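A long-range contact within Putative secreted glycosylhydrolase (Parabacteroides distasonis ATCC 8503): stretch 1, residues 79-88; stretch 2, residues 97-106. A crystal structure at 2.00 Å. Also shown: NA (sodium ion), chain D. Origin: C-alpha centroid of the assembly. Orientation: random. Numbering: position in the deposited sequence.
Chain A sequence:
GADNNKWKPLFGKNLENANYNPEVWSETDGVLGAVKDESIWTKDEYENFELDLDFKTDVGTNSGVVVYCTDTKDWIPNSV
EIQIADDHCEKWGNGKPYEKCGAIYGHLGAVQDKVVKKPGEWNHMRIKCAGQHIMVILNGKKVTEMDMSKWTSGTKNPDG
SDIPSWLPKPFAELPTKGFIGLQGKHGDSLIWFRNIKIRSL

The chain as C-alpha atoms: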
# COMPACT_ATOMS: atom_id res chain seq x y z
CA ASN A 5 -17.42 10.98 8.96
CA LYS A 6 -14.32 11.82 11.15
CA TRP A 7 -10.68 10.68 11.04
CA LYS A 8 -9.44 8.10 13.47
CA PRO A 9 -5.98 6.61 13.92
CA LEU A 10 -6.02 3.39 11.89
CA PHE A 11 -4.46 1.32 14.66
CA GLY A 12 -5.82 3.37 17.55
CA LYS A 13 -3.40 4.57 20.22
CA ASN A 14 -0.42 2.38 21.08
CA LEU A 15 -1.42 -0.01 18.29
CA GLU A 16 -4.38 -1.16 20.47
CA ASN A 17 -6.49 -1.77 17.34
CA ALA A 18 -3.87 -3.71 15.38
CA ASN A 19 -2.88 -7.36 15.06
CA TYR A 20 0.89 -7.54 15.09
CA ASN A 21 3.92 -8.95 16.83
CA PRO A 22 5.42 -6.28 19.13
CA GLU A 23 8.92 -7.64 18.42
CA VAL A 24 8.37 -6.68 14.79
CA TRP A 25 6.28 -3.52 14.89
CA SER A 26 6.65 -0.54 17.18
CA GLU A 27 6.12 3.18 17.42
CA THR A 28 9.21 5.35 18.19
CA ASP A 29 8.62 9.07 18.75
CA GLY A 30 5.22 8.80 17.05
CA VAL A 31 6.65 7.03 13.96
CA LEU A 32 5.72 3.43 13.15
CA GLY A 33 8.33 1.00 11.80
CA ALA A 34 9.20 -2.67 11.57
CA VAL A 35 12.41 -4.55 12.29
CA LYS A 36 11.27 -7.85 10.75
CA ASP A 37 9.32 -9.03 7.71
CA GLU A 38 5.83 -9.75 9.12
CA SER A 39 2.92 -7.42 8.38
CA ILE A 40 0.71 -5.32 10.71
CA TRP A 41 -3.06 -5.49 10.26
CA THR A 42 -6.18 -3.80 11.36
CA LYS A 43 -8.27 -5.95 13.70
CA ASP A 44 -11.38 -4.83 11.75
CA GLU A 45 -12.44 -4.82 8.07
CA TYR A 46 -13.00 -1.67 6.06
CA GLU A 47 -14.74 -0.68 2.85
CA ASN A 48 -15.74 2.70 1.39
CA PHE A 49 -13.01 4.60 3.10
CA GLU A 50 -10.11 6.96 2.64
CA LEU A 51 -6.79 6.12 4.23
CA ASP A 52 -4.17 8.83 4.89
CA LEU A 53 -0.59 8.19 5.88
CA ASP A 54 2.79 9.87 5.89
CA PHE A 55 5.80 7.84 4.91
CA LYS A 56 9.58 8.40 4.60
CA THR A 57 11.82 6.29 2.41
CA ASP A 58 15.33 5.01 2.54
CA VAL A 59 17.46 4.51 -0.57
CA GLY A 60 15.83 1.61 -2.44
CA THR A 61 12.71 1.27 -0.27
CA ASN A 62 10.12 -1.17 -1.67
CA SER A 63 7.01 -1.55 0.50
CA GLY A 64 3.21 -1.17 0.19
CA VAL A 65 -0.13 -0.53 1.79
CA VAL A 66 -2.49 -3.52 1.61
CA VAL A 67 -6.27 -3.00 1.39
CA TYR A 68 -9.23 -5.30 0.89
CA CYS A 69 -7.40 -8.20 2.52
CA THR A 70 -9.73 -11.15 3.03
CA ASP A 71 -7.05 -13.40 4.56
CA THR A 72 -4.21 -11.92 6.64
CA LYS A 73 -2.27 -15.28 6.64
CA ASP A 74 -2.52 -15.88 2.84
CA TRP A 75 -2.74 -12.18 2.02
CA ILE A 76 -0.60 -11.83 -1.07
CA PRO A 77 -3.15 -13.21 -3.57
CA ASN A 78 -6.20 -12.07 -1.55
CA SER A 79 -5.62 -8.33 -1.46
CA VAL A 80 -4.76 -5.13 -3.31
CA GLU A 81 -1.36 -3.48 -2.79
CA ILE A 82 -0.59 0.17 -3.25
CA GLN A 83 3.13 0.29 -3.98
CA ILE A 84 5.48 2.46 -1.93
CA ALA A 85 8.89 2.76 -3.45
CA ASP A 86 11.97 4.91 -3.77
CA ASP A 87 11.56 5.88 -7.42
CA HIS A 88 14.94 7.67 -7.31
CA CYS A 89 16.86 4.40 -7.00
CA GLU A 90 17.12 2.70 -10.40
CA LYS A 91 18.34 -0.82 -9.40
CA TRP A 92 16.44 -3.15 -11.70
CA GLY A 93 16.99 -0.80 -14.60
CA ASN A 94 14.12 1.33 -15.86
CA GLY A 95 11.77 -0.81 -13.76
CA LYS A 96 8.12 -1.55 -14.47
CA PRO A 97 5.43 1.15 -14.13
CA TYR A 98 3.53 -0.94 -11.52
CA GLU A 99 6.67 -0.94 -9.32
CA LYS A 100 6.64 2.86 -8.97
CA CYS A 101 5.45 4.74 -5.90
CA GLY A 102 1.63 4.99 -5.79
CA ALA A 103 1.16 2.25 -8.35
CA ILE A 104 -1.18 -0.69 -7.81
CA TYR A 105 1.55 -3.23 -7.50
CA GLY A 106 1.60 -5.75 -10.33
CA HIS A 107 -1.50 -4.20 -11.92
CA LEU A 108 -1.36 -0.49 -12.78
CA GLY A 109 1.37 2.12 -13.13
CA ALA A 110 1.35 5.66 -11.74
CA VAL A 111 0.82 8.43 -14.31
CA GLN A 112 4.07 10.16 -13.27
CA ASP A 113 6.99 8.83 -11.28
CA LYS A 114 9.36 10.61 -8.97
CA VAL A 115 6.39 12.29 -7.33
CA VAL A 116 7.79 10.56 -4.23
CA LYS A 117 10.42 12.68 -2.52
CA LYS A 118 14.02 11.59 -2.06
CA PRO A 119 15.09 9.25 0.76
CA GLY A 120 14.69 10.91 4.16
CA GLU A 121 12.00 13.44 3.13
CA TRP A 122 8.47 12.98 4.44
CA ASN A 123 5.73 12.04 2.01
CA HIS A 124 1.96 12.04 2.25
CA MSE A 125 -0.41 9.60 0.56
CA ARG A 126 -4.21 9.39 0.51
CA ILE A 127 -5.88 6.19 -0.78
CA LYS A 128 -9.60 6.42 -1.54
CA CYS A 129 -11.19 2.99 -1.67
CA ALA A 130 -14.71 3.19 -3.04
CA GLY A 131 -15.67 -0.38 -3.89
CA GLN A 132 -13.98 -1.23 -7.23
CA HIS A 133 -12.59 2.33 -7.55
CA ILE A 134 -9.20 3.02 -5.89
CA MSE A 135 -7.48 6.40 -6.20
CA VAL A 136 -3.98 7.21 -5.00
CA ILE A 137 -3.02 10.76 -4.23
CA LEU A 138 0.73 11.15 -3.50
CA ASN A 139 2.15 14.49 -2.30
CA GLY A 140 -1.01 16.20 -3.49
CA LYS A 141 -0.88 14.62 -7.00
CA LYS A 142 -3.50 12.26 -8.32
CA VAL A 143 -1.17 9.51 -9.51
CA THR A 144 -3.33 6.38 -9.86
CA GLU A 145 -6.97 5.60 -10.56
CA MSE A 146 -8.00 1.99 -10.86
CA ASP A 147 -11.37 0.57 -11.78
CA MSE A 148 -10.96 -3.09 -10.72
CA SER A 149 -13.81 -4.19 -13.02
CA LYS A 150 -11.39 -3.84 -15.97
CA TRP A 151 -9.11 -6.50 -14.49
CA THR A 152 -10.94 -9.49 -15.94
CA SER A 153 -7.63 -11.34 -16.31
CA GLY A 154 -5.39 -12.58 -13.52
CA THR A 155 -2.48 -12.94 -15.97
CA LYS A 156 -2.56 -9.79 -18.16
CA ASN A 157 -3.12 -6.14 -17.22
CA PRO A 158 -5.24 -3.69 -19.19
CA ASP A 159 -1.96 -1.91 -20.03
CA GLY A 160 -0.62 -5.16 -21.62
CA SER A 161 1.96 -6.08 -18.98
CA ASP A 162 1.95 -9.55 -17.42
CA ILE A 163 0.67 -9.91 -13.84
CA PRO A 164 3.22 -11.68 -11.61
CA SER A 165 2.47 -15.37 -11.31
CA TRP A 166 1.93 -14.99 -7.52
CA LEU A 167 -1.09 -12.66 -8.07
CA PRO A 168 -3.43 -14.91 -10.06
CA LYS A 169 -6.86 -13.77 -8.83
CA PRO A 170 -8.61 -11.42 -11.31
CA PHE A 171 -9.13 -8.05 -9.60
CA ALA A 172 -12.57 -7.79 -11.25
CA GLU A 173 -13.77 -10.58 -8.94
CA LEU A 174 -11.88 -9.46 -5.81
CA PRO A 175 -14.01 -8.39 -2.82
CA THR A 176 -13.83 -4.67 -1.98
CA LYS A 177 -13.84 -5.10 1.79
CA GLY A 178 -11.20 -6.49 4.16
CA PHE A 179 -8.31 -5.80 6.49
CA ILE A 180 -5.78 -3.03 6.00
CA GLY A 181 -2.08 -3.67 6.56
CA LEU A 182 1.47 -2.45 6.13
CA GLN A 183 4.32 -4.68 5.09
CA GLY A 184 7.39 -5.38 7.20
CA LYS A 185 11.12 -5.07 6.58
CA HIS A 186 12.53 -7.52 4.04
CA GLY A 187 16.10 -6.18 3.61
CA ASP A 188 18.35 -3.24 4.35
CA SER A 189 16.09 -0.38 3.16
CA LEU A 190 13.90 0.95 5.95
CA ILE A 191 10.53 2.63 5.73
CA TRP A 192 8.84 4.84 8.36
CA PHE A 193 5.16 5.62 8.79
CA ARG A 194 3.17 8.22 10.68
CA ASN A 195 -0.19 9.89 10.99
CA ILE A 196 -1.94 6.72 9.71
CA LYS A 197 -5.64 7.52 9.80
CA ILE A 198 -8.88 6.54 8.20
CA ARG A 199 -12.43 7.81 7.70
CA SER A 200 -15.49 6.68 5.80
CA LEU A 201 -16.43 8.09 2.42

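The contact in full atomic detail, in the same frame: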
# COMPACT_ATOMS: atom_id res chain seq x y z
N SER A 79 -5.70 -9.73 -1.87
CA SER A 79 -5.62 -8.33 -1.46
C SER A 79 -5.21 -7.43 -2.62
O SER A 79 -4.82 -7.90 -3.69
CB SER A 79 -4.62 -8.13 -0.29
OG SER A 79 -3.28 -8.41 -0.70
N VAL A 80 -5.30 -6.12 -2.38
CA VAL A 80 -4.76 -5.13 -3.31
C VAL A 80 -3.63 -4.38 -2.61
O VAL A 80 -3.75 -4.01 -1.42
CB VAL A 80 -5.88 -4.16 -3.74
CG1 VAL A 80 -5.32 -3.03 -4.58
CG2 VAL A 80 -6.99 -4.96 -4.41
N GLU A 81 -2.52 -4.17 -3.33
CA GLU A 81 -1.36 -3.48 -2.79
C GLU A 81 -1.05 -2.20 -3.57
O GLU A 81 -0.86 -2.19 -4.80
CB GLU A 81 -0.11 -4.36 -2.80
CG GLU A 81 1.12 -3.63 -2.36
CD GLU A 81 2.35 -4.51 -2.42
OE1 GLU A 81 2.29 -5.58 -3.07
OE2 GLU A 81 3.37 -4.11 -1.83
N ILE A 82 -1.03 -1.11 -2.80
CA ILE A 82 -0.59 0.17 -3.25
C ILE A 82 0.91 0.24 -2.98
O ILE A 82 1.35 0.21 -1.84
CB ILE A 82 -1.29 1.35 -2.56
CG1 ILE A 82 -2.81 1.34 -2.83
CG2 ILE A 82 -0.69 2.68 -3.16
CD1 ILE A 82 -3.64 0.28 -2.10
N GLN A 83 1.68 0.27 -4.06
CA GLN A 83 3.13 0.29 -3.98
C GLN A 83 3.68 1.55 -3.31
O GLN A 83 3.26 2.67 -3.63
CB GLN A 83 3.69 0.23 -5.40
CG GLN A 83 5.19 0.18 -5.52
CD GLN A 83 5.79 -1.14 -5.17
OE1 GLN A 83 5.14 -1.98 -4.55
NE2 GLN A 83 7.03 -1.36 -5.59
N ILE A 84 4.67 1.36 -2.45
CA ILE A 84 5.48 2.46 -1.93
C ILE A 84 6.89 2.13 -2.28
O ILE A 84 7.37 1.04 -1.98
CB ILE A 84 5.38 2.63 -0.39
CG1 ILE A 84 4.00 3.09 0.01
CG2 ILE A 84 6.37 3.68 0.09
CD1 ILE A 84 3.79 3.11 1.50
N ALA A 85 7.57 3.05 -2.95
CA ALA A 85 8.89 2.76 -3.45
C ALA A 85 9.70 4.03 -3.59
O ALA A 85 9.17 5.10 -3.88
CB ALA A 85 8.83 2.01 -4.82
N ASP A 86 11.00 3.88 -3.41
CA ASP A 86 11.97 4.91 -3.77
C ASP A 86 12.21 4.96 -5.26
O ASP A 86 13.11 4.32 -5.77
CB ASP A 86 13.31 4.67 -3.06
CG ASP A 86 14.37 5.66 -3.48
OD1 ASP A 86 13.99 6.78 -3.91
OD2 ASP A 86 15.58 5.34 -3.38
N ASP A 87 11.41 5.74 -5.97
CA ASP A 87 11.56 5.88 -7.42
C ASP A 87 12.92 6.47 -7.86
O ASP A 87 13.24 6.48 -9.04
CB ASP A 87 10.43 6.78 -7.97
CG ASP A 87 9.08 6.12 -7.95
OD1 ASP A 87 8.98 4.98 -7.51
OD2 ASP A 87 8.09 6.74 -8.37
N HIS A 88 13.68 7.03 -6.94
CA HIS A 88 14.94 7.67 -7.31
C HIS A 88 16.09 6.70 -7.32
O HIS A 88 17.18 7.07 -7.66
CB HIS A 88 15.25 8.82 -6.37
CG HIS A 88 14.12 9.78 -6.22
ND1 HIS A 88 13.94 10.84 -7.08
CD2 HIS A 88 13.09 9.82 -5.35
CE1 HIS A 88 12.85 11.51 -6.72
NE2 HIS A 88 12.31 10.90 -5.68
N PRO A 97 6.32 0.13 -14.69
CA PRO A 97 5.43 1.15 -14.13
C PRO A 97 4.68 0.76 -12.87
O PRO A 97 4.46 1.61 -12.02
CB PRO A 97 4.44 1.44 -15.26
CG PRO A 97 5.08 1.00 -16.49
CD PRO A 97 6.10 -0.07 -16.14
N TYR A 98 4.29 -0.51 -12.73
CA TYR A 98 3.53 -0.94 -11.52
C TYR A 98 4.42 -1.15 -10.28
O TYR A 98 3.92 -1.52 -9.20
CB TYR A 98 2.66 -2.18 -11.80
CG TYR A 98 3.36 -3.51 -12.19
CD1 TYR A 98 4.42 -4.02 -11.46
CD2 TYR A 98 2.86 -4.30 -13.24
CE1 TYR A 98 5.03 -5.25 -11.80
CE2 TYR A 98 3.46 -5.52 -13.59
CZ TYR A 98 4.54 -5.99 -12.84
OH TYR A 98 5.09 -7.19 -13.15
N GLU A 99 5.72 -0.91 -10.43
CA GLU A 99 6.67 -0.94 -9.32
C GLU A 99 6.96 0.46 -8.78
O GLU A 99 7.63 0.58 -7.77
CB GLU A 99 7.99 -1.58 -9.73
CG GLU A 99 7.82 -2.99 -10.24
CD GLU A 99 9.14 -3.63 -10.62
OE1 GLU A 99 9.99 -2.96 -11.27
OE2 GLU A 99 9.30 -4.81 -10.25
N LYS A 100 6.41 1.49 -9.39
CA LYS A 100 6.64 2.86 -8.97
C LYS A 100 5.76 3.26 -7.81
O LYS A 100 4.71 2.65 -7.56
CB LYS A 100 6.35 3.82 -10.14
CG LYS A 100 7.15 3.54 -11.39
CD LYS A 100 8.63 3.41 -11.11
CE LYS A 100 9.40 3.24 -12.42
NZ LYS A 100 10.76 2.78 -12.16
N CYS A 101 6.16 4.32 -7.12
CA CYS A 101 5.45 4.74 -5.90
C CYS A 101 4.05 5.22 -6.25
O CYS A 101 3.89 6.03 -7.17
CB CYS A 101 6.23 5.82 -5.18
SG CYS A 101 5.68 6.08 -3.53
N GLY A 102 3.04 4.67 -5.56
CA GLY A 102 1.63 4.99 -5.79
C GLY A 102 1.00 4.13 -6.87
O GLY A 102 -0.17 4.27 -7.14
N ALA A 103 1.75 3.21 -7.48
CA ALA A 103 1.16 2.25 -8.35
C ALA A 103 0.31 1.24 -7.58
O ALA A 103 0.48 1.07 -6.37
CB ALA A 103 2.21 1.53 -9.14
N ILE A 104 -0.55 0.54 -8.31
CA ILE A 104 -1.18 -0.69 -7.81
C ILE A 104 -0.27 -1.82 -8.24
O ILE A 104 -0.15 -2.16 -9.45
CB ILE A 104 -2.64 -0.88 -8.32
CG1 ILE A 104 -3.44 0.39 -8.14
CG2 ILE A 104 -3.35 -2.07 -7.58
CD1 ILE A 104 -3.54 0.80 -6.65
N TYR A 105 0.43 -2.36 -7.25
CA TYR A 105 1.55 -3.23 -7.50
C TYR A 105 1.10 -4.38 -8.36
O TYR A 105 0.09 -5.03 -8.09
CB TYR A 105 2.22 -3.78 -6.24
CG TYR A 105 3.29 -4.75 -6.62
CD1 TYR A 105 4.50 -4.28 -7.10
CD2 TYR A 105 3.07 -6.14 -6.61
CE1 TYR A 105 5.48 -5.15 -7.54
CE2 TYR A 105 4.06 -7.01 -7.05
CZ TYR A 105 5.27 -6.51 -7.49
OH TYR A 105 6.26 -7.32 -7.92
N GLY A 106 1.88 -4.64 -9.39
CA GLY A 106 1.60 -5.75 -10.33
C GLY A 106 0.46 -5.57 -11.31
O GLY A 106 0.23 -6.46 -12.18
NA NA D . 5.82 -3.33 -2.68
O HOH W 1 -2.16 -5.00 -5.98
O HOH W 2 12.08 5.77 -11.26

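Residues 80-85 form a β-strand, against which the second stretch runs as an irregular segment: a 3-10 segment at 97-99, a type II turn from Lys100 to Ala103, and the residues that follow. The pairing amounts to a single β bridge between Ile82 and Ile104, whose CA atoms lie 4.7 Å apart. Around it, Tyr105 N donates to Glu81 O (2.8 Å) and Gln83 N to Ala103 O (2.7 Å). The same two acceptors receive CA-H...O contacts, from Ile104 CA to Glu81 O and from Ile82 CA to Ala103 O, both 3.4 Å. A further backbone hydrogen bond joins Gly102 N to Gln83 O (2.8 Å), so Gln83 uses both its main-chain polar groups across the contact. The turn is closed by Ala103 N bonding to Lys100 O at 3.0 Å, and Gly102 suits its third position because its phi of 87° favours glycine.

The side chain of Gln83 points toward the second stretch and has the largest area covered there, 97 Å². With chi1 t and chi2 p, it places NE2 3.0 Å from Glu99 O in a hydrogen bond, while its OE1 binds the sodium ion at 2.4 Å. Glu81 OE2 also coordinates the ion, at 2.7 Å; two further ligand atoms come from elsewhere in the structure. The extended side chain of Glu81 and that of Gln83 thus present their oxygens to one cation, and both approach Tyr105, with Glu81 OE1 3.6 Å from Tyr105 CB and Gln83 OE1 3.5 Å from Tyr105 CD1. Water 1 adds a bridge, accepting from Glu81 N (2.8 Å) and donating to Tyr105 O (3.1 Å).

Apolar side chains pack beside the bridge. Ile104 meets Val80 through CG2 to Val80 CG1 (3.7 Å) and Ile82 through CD1 to Ile82 CG1 (3.9 Å); the branched residues supply hydrocarbon surface in a buried setting. Farther along the strand, small Ala85 allows a close approach, its CB lying 3.5 Å from Glu99 O, and its amide makes a weak hydrogen bond to Cys101 SG (3.6 Å).

Asp87 anchors the start of the turn. Its carboxylate accepts from Cys101 N, through OD1 at 2.9 Å and more weakly through OD2 at 3.3 Å, satisfying a buried amide. Together the stretches bury 603 Å², summed over both sides. One polar atom pays for this: Tyr98 O, 4.2 Å from Gln83 CB, is buried without a partner in the model.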